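Local coordinates for protein pyocin sheath PA0622 (Pseudomonas aeruginosa, PDB 6PYT) that forms the contractile sheath around the inner tube of the R2 pyocin, a phage-tail-like bactericidal particle, whose contraction probably drives that tube into the target cell, at residues B[43-49]-B[79-85]. Residue numbers count along the deposited sequence, not the author numbering.
Sequences PNVPVLL and VIVAVGV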
loop_
_atom_site.group_PDB
_atom_site.type_symbol
_atom_site.label_atom_id
_atom_site.label_comp_id
_atom_site.label_asym_id
_atom_site.label_seq_id
_atom_site.Cartn_x
_atom_site.Cartn_y
_atom_site.Cartn_z
ATOM N N PRO B 43 -60.250 -30.435 -40.334
ATOM C CA PRO B 43 -60.704 -29.042 -40.462
ATOM C C PRO B 43 -61.219 -28.358 -39.201
ATOM O O PRO B 43 -60.613 -27.381 -38.756
ATOM C CB PRO B 43 -61.815 -29.146 -41.514
ATOM C CG PRO B 43 -61.429 -30.291 -42.333
ATOM C CD PRO B 43 -60.829 -31.283 -41.388
ATOM N N ASN B 44 -62.279 -28.854 -38.579
ATOM C CA ASN B 44 -62.811 -28.147 -37.416
ATOM C C ASN B 44 -62.272 -28.707 -36.105
ATOM O O ASN B 44 -63.014 -28.963 -35.161
ATOM C CB ASN B 44 -64.331 -28.183 -37.449
ATOM C CG ASN B 44 -64.893 -27.373 -38.586
ATOM O OD1 ASN B 44 -64.434 -26.267 -38.856
ATOM N ND2 ASN B 44 -65.880 -27.924 -39.276
ATOM N N VAL B 45 -60.952 -28.872 -36.025
ATOM C CA VAL B 45 -60.287 -29.347 -34.827
ATOM C C VAL B 45 -59.159 -28.369 -34.497
ATOM O O VAL B 45 -58.274 -28.164 -35.333
ATOM C CB VAL B 45 -59.727 -30.769 -34.972
ATOM C CG1 VAL B 45 -58.876 -31.123 -33.772
ATOM C CG2 VAL B 45 -60.853 -31.772 -35.116
ATOM N N PRO B 46 -59.158 -27.746 -33.330
ATOM C CA PRO B 46 -58.059 -26.844 -32.983
ATOM C C PRO B 46 -56.785 -27.607 -32.679
ATOM O O PRO B 46 -56.811 -28.715 -32.140
ATOM C CB PRO B 46 -58.583 -26.115 -31.742
ATOM C CG PRO B 46 -59.584 -27.030 -31.165
ATOM C CD PRO B 46 -60.217 -27.742 -32.312
ATOM N N VAL B 47 -55.660 -27.009 -33.059
ATOM C CA VAL B 47 -54.335 -27.574 -32.838
ATOM C C VAL B 47 -53.443 -26.503 -32.225
ATOM O O VAL B 47 -53.577 -25.317 -32.541
ATOM C CB VAL B 47 -53.733 -28.126 -34.148
ATOM C CG1 VAL B 47 -54.428 -29.409 -34.548
ATOM C CG2 VAL B 47 -53.924 -27.136 -35.262
ATOM N N LEU B 48 -52.552 -26.912 -31.324
ATOM C CA LEU B 48 -51.633 -25.982 -30.673
ATOM C C LEU B 48 -50.351 -25.871 -31.480
ATOM O O LEU B 48 -49.744 -26.881 -31.844
ATOM C CB LEU B 48 -51.329 -26.406 -29.232
ATOM C CG LEU B 48 -50.333 -25.571 -28.414
ATOM C CD1 LEU B 48 -50.792 -25.380 -27.006
ATOM C CD2 LEU B 48 -48.974 -26.257 -28.340
ATOM N N LEU B 49 -49.925 -24.636 -31.717
ATOM C CA LEU B 49 -48.809 -24.325 -32.595
ATOM C C LEU B 49 -47.751 -23.568 -31.814
ATOM O O LEU B 49 -48.077 -22.656 -31.050
ATOM C CB LEU B 49 -49.277 -23.495 -33.786
ATOM C CG LEU B 49 -49.759 -24.176 -35.064
ATOM C CD1 LEU B 49 -50.950 -25.029 -34.855
ATOM C CD2 LEU B 49 -50.143 -23.085 -36.004
ATOM N N VAL B 79 -47.946 -18.860 -28.679
ATOM C CA VAL B 79 -48.731 -20.083 -28.725
ATOM C C VAL B 79 -50.023 -19.778 -29.462
ATOM O O VAL B 79 -50.724 -18.820 -29.128
ATOM C CB VAL B 79 -49.004 -20.607 -27.309
ATOM C CG1 VAL B 79 -49.942 -21.782 -27.353
ATOM C CG2 VAL B 79 -47.710 -20.998 -26.640
ATOM N N ILE B 80 -50.327 -20.565 -30.488
ATOM C CA ILE B 80 -51.470 -20.301 -31.350
ATOM C C ILE B 80 -52.367 -21.526 -31.354
ATOM O O ILE B 80 -51.966 -22.594 -31.830
ATOM C CB ILE B 80 -51.040 -19.946 -32.778
ATOM C CG1 ILE B 80 -50.188 -18.684 -32.787
ATOM C CG2 ILE B 80 -52.246 -19.732 -33.644
ATOM C CD1 ILE B 80 -49.483 -18.453 -34.085
ATOM N N VAL B 81 -53.577 -21.373 -30.831
ATOM C CA VAL B 81 -54.642 -22.346 -31.025
ATOM C C VAL B 81 -55.321 -21.989 -32.340
ATOM O O VAL B 81 -56.027 -20.984 -32.432
ATOM C CB VAL B 81 -55.632 -22.335 -29.856
ATOM C CG1 VAL B 81 -56.802 -23.242 -30.134
ATOM C CG2 VAL B 81 -54.932 -22.770 -28.593
ATOM N N ALA B 82 -55.087 -22.792 -33.368
ATOM C CA ALA B 82 -55.544 -22.493 -34.714
ATOM C C ALA B 82 -56.587 -23.504 -35.160
ATOM O O ALA B 82 -56.429 -24.705 -34.941
ATOM C CB ALA B 82 -54.369 -22.483 -35.687
ATOM N N VAL B 83 -57.651 -23.012 -35.787
ATOM C CA VAL B 83 -58.757 -23.835 -36.266
ATOM C C VAL B 83 -58.850 -23.651 -37.773
ATOM O O VAL B 83 -59.256 -22.584 -38.246
ATOM C CB VAL B 83 -60.084 -23.466 -35.588
ATOM C CG1 VAL B 83 -61.208 -24.331 -36.123
ATOM C CG2 VAL B 83 -59.974 -23.596 -34.084
ATOM N N GLY B 84 -58.495 -24.689 -38.523
ATOM C CA GLY B 84 -58.477 -24.633 -39.972
ATOM C C GLY B 84 -59.807 -24.862 -40.659
ATOM O O GLY B 84 -60.064 -25.964 -41.130
ATOM N N VAL B 85 -60.667 -23.844 -40.708
ATOM C CA VAL B 85 -61.947 -23.961 -41.402
ATOM C C VAL B 85 -61.724 -24.213 -42.886
ATOM O O VAL B 85 -60.973 -23.491 -43.544
ATOM C CB VAL B 85 -62.778 -22.694 -41.174
ATOM C CG1 VAL B 85 -63.991 -22.692 -42.059
ATOM C CG2 VAL B 85 -63.202 -22.623 -39.738
#
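Four backbone hydrogen bonds zip strand 46-49 onto residues 79-85 in antiparallel fashion. They form two reciprocal pairs: Val47 N to Ala82 O and Ala82 N to Val47 O, both 3.1 Å, then Leu49 N to Ile80 O at 2.9 Å and Ile80 N to Leu49 O at 3.1 Å. Between these pairs Leu48 faces Val81 as a non-hydrogen-bonded pair, and CA-H...O contacts such as Pro46 CA to Ala82 O (3.3 Å) reinforce the ladder. Beyond Val47 the bonded pairing stops because the chain turns at 43-45, where Val45 N bonds weakly to Pro43 O in an inverse gamma turn centred on Asn44.

Apolar side chains sort onto two faces. On one, Pro46 CB lies 3.7 Å from both Val81 CG1 and Val83 CG2, while Leu48 CD1 meets Val79 CG1 at 3.7 Å. On the other, Leu49 packs beside Ile80 (CB to CB 4.1 Å), and Leu49 CD2 lies 4.3 Å from Ala82 CB. Helix 64-73 covers this second face through Cys69, Ile72 and Tyr73, whereas Leu114 rests against Val81 and Val83 on the first.

Strand 76-86 also bonds in parallel to strand 21-33, through Ile27 and Leu29. Strand 46-49 is the antiparallel edge strand of a mixed, otherwise parallel sheet. Both segments lie in the Gp18 domain III N-terminal region, and the sheet runs on into the subtilisin-like region, an alpha/beta arrangement consistent with myovirus-type tail sheath proteins.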